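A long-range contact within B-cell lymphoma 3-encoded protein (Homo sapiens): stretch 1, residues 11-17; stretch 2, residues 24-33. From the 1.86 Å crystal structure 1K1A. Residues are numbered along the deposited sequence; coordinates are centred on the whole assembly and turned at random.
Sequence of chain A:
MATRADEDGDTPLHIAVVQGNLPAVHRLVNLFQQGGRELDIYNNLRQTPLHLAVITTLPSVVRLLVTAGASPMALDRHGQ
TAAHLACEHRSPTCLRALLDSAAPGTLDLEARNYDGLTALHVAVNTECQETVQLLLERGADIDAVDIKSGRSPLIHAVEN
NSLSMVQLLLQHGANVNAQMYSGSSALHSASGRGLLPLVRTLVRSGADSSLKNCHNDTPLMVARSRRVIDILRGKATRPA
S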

ATOM      1  N   THR A  11     -11.018  15.427  23.460  1.00 22.61           N
ATOM      2  CA  THR A  11     -10.826  14.101  22.890  1.00 18.72           C
ATOM      3  C   THR A  11      -9.963  13.252  23.813  1.00 18.31           C
ATOM      4  O   THR A  11      -8.779  13.042  23.561  1.00 18.02           O
ATOM      5  CB  THR A  11     -10.137  14.206  21.526  1.00 18.43           C
ATOM      6  OG1 THR A  11      -9.146  15.223  21.566  1.00 20.73           O
ATOM      7  CG2 THR A  11     -11.103  14.552  20.394  1.00 21.48           C
ATOM      8  N   PRO A  12     -10.572  12.766  24.887  1.00 20.18           N
ATOM      9  CA  PRO A  12      -9.857  11.993  25.909  1.00 19.20           C
ATOM     10  C   PRO A  12      -9.308  10.677  25.374  1.00 18.09           C
ATOM     11  O   PRO A  12      -8.201  10.277  25.754  1.00 18.15           O
ATOM     12  CB  PRO A  12     -10.938  11.735  26.960  1.00 19.45           C
ATOM     13  CG  PRO A  12     -12.215  11.820  26.188  1.00 19.45           C
ATOM     14  CD  PRO A  12     -11.996  12.944  25.224  1.00 20.26           C
ATOM     15  N   LEU A  13     -10.055  10.017  24.494  1.00 16.95           N
ATOM     16  CA  LEU A  13      -9.601   8.749  23.944  1.00 15.73           C
ATOM     17  C   LEU A  13      -8.435   8.984  22.994  1.00 14.83           C
ATOM     18  O   LEU A  13      -7.479   8.210  22.970  1.00 14.05           O
ATOM     19  CB  LEU A  13     -10.748   8.023  23.238  1.00 15.87           C
ATOM     20  CG  LEU A  13     -10.498   6.577  22.804  1.00 16.17           C
ATOM     21  CD1 LEU A  13      -9.908   5.738  23.931  1.00 14.80           C
ATOM     22  CD2 LEU A  13     -11.804   5.946  22.287  1.00 16.50           C
ATOM     23  N   HIS A  14      -8.511  10.054  22.212  1.00 14.56           N
ATOM     24  CA  HIS A  14      -7.416  10.395  21.314  1.00 14.42           C
ATOM     25  C   HIS A  14      -6.147  10.598  22.127  1.00 14.37           C
ATOM     26  O   HIS A  14      -5.092  10.082  21.777  1.00 14.36           O
ATOM     27  CB  HIS A  14      -7.734  11.658  20.513  1.00 14.52           C
ATOM     28  CG  HIS A  14      -8.865  11.487  19.545  1.00 14.84           C
ATOM     29  ND1 HIS A  14      -8.673  11.393  18.183  1.00 16.82           N
ATOM     30  CD2 HIS A  14     -10.200  11.400  19.743  1.00 14.27           C
ATOM     31  CE1 HIS A  14      -9.841  11.245  17.584  1.00 14.24           C
ATOM     32  NE2 HIS A  14     -10.785  11.256  18.506  1.00 15.75           N
ATOM     33  N   ILE A  15      -6.266  11.347  23.218  1.00 13.76           N
ATOM     34  CA  ILE A  15      -5.129  11.633  24.097  1.00 14.17           C
ATOM     35  C   ILE A  15      -4.532  10.368  24.710  1.00 13.36           C
ATOM     36  O   ILE A  15      -3.314  10.185  24.703  1.00 13.41           O
ATOM     37  CB  ILE A  15      -5.556  12.590  25.220  1.00 14.70           C
ATOM     38  CG1 ILE A  15      -6.089  13.903  24.650  1.00 17.09           C
ATOM     39  CG2 ILE A  15      -4.412  12.810  26.200  1.00 15.13           C
ATOM     40  CD1 ILE A  15      -5.101  14.670  23.816  1.00 19.85           C
ATOM     41  N   ALA A  16      -5.391   9.503  25.243  1.00 13.23           N
ATOM     42  CA  ALA A  16      -4.949   8.252  25.850  1.00 12.92           C
ATOM     43  C   ALA A  16      -4.128   7.424  24.862  1.00 13.02           C
ATOM     44  O   ALA A  16      -3.158   6.766  25.245  1.00 13.22           O
ATOM     45  CB  ALA A  16      -6.147   7.441  26.361  1.00 13.38           C
ATOM     46  N   VAL A  17      -4.506   7.478  23.584  1.00 12.50           N
ATOM     47  CA  VAL A  17      -3.804   6.713  22.560  1.00 11.94           C
ATOM     48  C   VAL A  17      -2.418   7.267  22.296  1.00 12.41           C
ATOM     49  O   VAL A  17      -1.437   6.535  22.342  1.00 13.18           O
ATOM     50  CB  VAL A  17      -4.592   6.656  21.240  1.00 11.49           C
ATOM     51  CG1 VAL A  17      -3.718   6.064  20.129  1.00 10.51           C
ATOM     52  CG2 VAL A  17      -5.837   5.838  21.420  1.00 10.56           C
ATOM     53  N   ALA A  24      -5.713   3.276  30.296  1.00 14.96           N
ATOM     54  CA  ALA A  24      -6.674   4.374  30.157  1.00 14.29           C
ATOM     55  C   ALA A  24      -7.574   4.155  28.940  1.00 14.83           C
ATOM     56  O   ALA A  24      -8.784   4.426  28.985  1.00 14.51           O
ATOM     57  CB  ALA A  24      -5.963   5.723  30.070  1.00 14.11           C
ATOM     58  N   VAL A  25      -6.986   3.641  27.866  1.00 14.04           N
ATOM     59  CA  VAL A  25      -7.745   3.350  26.653  1.00 14.85           C
ATOM     60  C   VAL A  25      -8.841   2.344  26.957  1.00 15.47           C
ATOM     61  O   VAL A  25     -10.000   2.539  26.582  1.00 15.51           O
ATOM     62  CB  VAL A  25      -6.839   2.795  25.550  1.00 14.70           C
ATOM     63  CG1 VAL A  25      -7.673   2.240  24.383  1.00 13.78           C
ATOM     64  CG2 VAL A  25      -5.887   3.882  25.072  1.00 14.53           C
ATOM     65  N   HIS A  26      -8.472   1.269  27.644  1.00 15.97           N
ATOM     66  CA  HIS A  26      -9.425   0.239  28.017  1.00 17.43           C
ATOM     67  C   HIS A  26     -10.567   0.840  28.840  1.00 17.64           C
ATOM     68  O   HIS A  26     -11.747   0.611  28.558  1.00 17.01           O
ATOM     69  CB  HIS A  26      -8.718  -0.858  28.814  1.00 18.15           C
ATOM     70  CG  HIS A  26      -9.441  -2.169  28.818  1.00 21.56           C
ATOM     71  ND1 HIS A  26      -9.190  -3.159  27.893  1.00 23.75           N
ATOM     72  CD2 HIS A  26     -10.388  -2.663  29.652  1.00 24.66           C
ATOM     73  CE1 HIS A  26      -9.963  -4.201  28.145  1.00 26.41           C
ATOM     74  NE2 HIS A  26     -10.697  -3.927  29.210  1.00 26.66           N
ATOM     75  N   ARG A  27     -10.214   1.611  29.861  1.00 17.43           N
ATOM     76  CA  ARG A  27     -11.220   2.237  30.714  1.00 18.36           C
ATOM     77  C   ARG A  27     -12.186   3.097  29.896  1.00 17.91           C
ATOM     78  O   ARG A  27     -13.414   2.996  30.045  1.00 17.66           O
ATOM     79  CB  ARG A  27     -10.541   3.075  31.799  1.00 18.42           C
ATOM     80  CG  ARG A  27     -11.421   4.160  32.412  1.00 22.14           C
ATOM     81  CD  ARG A  27     -10.804   4.828  33.654  1.00 27.00           C
ATOM     82  NE  ARG A  27     -10.083   6.082  33.393  1.00 31.37           N
ATOM     83  CZ  ARG A  27      -9.411   6.380  32.277  1.00 33.21           C
ATOM     84  NH1 ARG A  27      -8.794   7.550  32.176  1.00 34.62           N
ATOM     85  NH2 ARG A  27      -9.353   5.525  31.267  1.00 33.52           N
ATOM     86  N   LEU A  28     -11.628   3.923  29.019  1.00 17.50           N
ATOM     87  CA  LEU A  28     -12.414   4.808  28.165  1.00 18.10           C
ATOM     88  C   LEU A  28     -13.281   4.056  27.145  1.00 18.34           C
ATOM     89  O   LEU A  28     -14.398   4.481  26.827  1.00 18.02           O
ATOM     90  CB  LEU A  28     -11.494   5.788  27.439  1.00 18.09           C
ATOM     91  CG  LEU A  28     -10.942   6.924  28.293  1.00 18.77           C
ATOM     92  CD1 LEU A  28      -9.872   7.683  27.528  1.00 19.60           C
ATOM     93  CD2 LEU A  28     -12.066   7.858  28.704  1.00 18.96           C
ATOM     94  N   VAL A  29     -12.757   2.959  26.613  1.00 18.63           N
ATOM     95  CA  VAL A  29     -13.528   2.143  25.681  1.00 19.42           C
ATOM     96  C   VAL A  29     -14.770   1.566  26.382  1.00 20.61           C
ATOM     97  O   VAL A  29     -15.876   1.598  25.834  1.00 20.26           O
ATOM     98  CB  VAL A  29     -12.674   1.035  25.047  1.00 19.27           C
ATOM     99  CG1 VAL A  29     -13.562  -0.051  24.433  1.00 18.58           C
ATOM    100  CG2 VAL A  29     -11.728   1.642  23.991  1.00 18.05           C
ATOM    101  N   ASN A  30     -14.582   1.079  27.606  1.00 21.91           N
ATOM    102  CA  ASN A  30     -15.694   0.589  28.416  1.00 23.66           C
ATOM    103  C   ASN A  30     -16.723   1.689  28.683  1.00 24.03           C
ATOM    104  O   ASN A  30     -17.926   1.464  28.572  1.00 24.04           O
ATOM    105  CB  ASN A  30     -15.184  -0.001  29.740  1.00 24.29           C
ATOM    106  CG  ASN A  30     -14.416  -1.296  29.544  1.00 26.38           C
ATOM    107  OD1 ASN A  30     -14.645  -2.029  28.575  1.00 30.20           O
ATOM    108  ND2 ASN A  30     -13.490  -1.581  30.455  1.00 28.18           N
ATOM    109  N   LEU A  31     -16.240   2.881  29.018  1.00 24.62           N
ATOM    110  CA  LEU A  31     -17.105   4.031  29.272  1.00 25.56           C
ATOM    111  C   LEU A  31     -17.914   4.431  28.035  1.00 25.68           C
ATOM    112  O   LEU A  31     -19.100   4.736  28.134  1.00 25.52           O
ATOM    113  CB  LEU A  31     -16.272   5.222  29.743  1.00 25.86           C
ATOM    114  CG  LEU A  31     -16.453   5.692  31.185  1.00 28.50           C
ATOM    115  CD1 LEU A  31     -15.120   5.697  31.918  1.00 29.31           C
ATOM    116  CD2 LEU A  31     -17.073   7.099  31.195  1.00 30.13           C
ATOM    117  N   PHE A  32     -17.261   4.432  26.877  1.00 25.74           N
ATOM    118  CA  PHE A  32     -17.915   4.795  25.621  1.00 26.49           C
ATOM    119  C   PHE A  32     -19.038   3.829  25.280  1.00 27.15           C
ATOM    120  O   PHE A  32     -20.132   4.248  24.892  1.00 27.06           O
ATOM    121  CB  PHE A  32     -16.904   4.818  24.466  1.00 26.11           C
ATOM    122  CG  PHE A  32     -16.208   6.138  24.292  1.00 25.88           C
ATOM    123  CD1 PHE A  32     -15.746   6.844  25.390  1.00 25.42           C
ATOM    124  CD2 PHE A  32     -16.015   6.672  23.027  1.00 25.18           C
ATOM    125  CE1 PHE A  32     -15.099   8.061  25.231  1.00 26.11           C
ATOM    126  CE2 PHE A  32     -15.374   7.888  22.862  1.00 26.35           C
ATOM    127  CZ  PHE A  32     -14.917   8.586  23.964  1.00 25.97           C
ATOM    128  N   GLN A  33     -18.748   2.542  25.415  1.00 27.96           N
ATOM    129  CA  GLN A  33     -19.694   1.480  25.088  1.00 29.27           C
ATOM    130  C   GLN A  33     -20.918   1.485  25.999  1.00 29.90           C
ATOM    131  O   GLN A  33     -22.013   1.125  25.577  1.00 30.15           O
ATOM    132  CB  GLN A  33     -19.005   0.118  25.133  1.00 29.20           C
ATOM    133  CG  GLN A  33     -17.974  -0.094  24.032  1.00 30.72           C
ATOM    134  CD  GLN A  33     -17.350  -1.476  24.072  1.00 31.93           C
ATOM    135  OE1 GLN A  33     -17.073  -2.067  23.025  1.00 33.15           O
ATOM    136  NE2 GLN A  33     -17.131  -1.997  25.277  1.00 32.13           N
TER

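No hydrogen bond crosses between these two helices; the contact is made largely of apolar side chains packed on one another, and much of it converges on one leucine. Leu 13 touches four residues of the partner helix, Val 25, Leu 28, Val 29 and Phe 32, and has more of its surface covered than any other residue in the contact, although its CA-to-CB bond points sideways rather than at its partners. With chi1 in t and chi2 in p, the two methyls part ways. Leu 13 CD1 lies 3.9 Å from Leu 28 CB, 4.2 Å from Val 25 CG1 and 4.5 Å from Val 29 CG2, while Leu 13 CD2 rests over one face of the Phe 32 ring, 4.1 Å from Phe 32 CE2.

The helices run nearly antiparallel, at 158° between their directions, with axes 9.2 Å apart at closest approach. The helices come closest in backbone register at Ala 16 and Val 25, whose CA atoms are 5.7 Å apart. Ala 16 points toward the other helix, and its CB, a single methyl, touches three neighbours. Ala 16 CB is 3.8 Å from Val 25 CG2, 3.9 Å from Leu 28 CD1 and 4.1 Å from Ala 24 CB. The rule is a familiar one: where backbones approach closely, a single methyl can do the packing.

Leu 28 answers from the second helix. It points toward stretch 1, and in its m, t rotamer it extends CD1 into the space beside Pro 12, Leu 13 and Ala 16, reaching 3.7 Å from Leu 13 CA and 3.6 Å from Pro 12 O. That last approach is van der Waals packing against a carbonyl whose hydrogen bond is made within its own helix: Ala 16 N donates to Pro 12 O at 3.0 Å. Such internal pairing lets apolar groups lie against the helix backbone without leaving its polar atoms unsatisfied.

Because the two helices run in nearly opposite directions, the contacts pair in reverse order. Val 17 meets Val 25, CG2 to CG2 at 4.1 Å, whereas Leu 13 reaches on to Phe 32. On the second helix, Val 25, Leu 28, Val 29 and Phe 32 follow the three-and-four spacing that keeps side chains on one helical side, while His 26, Asn 30 and Gln 33 make no contact across the interface. The whole arrangement buries 365 Å², both sides summed.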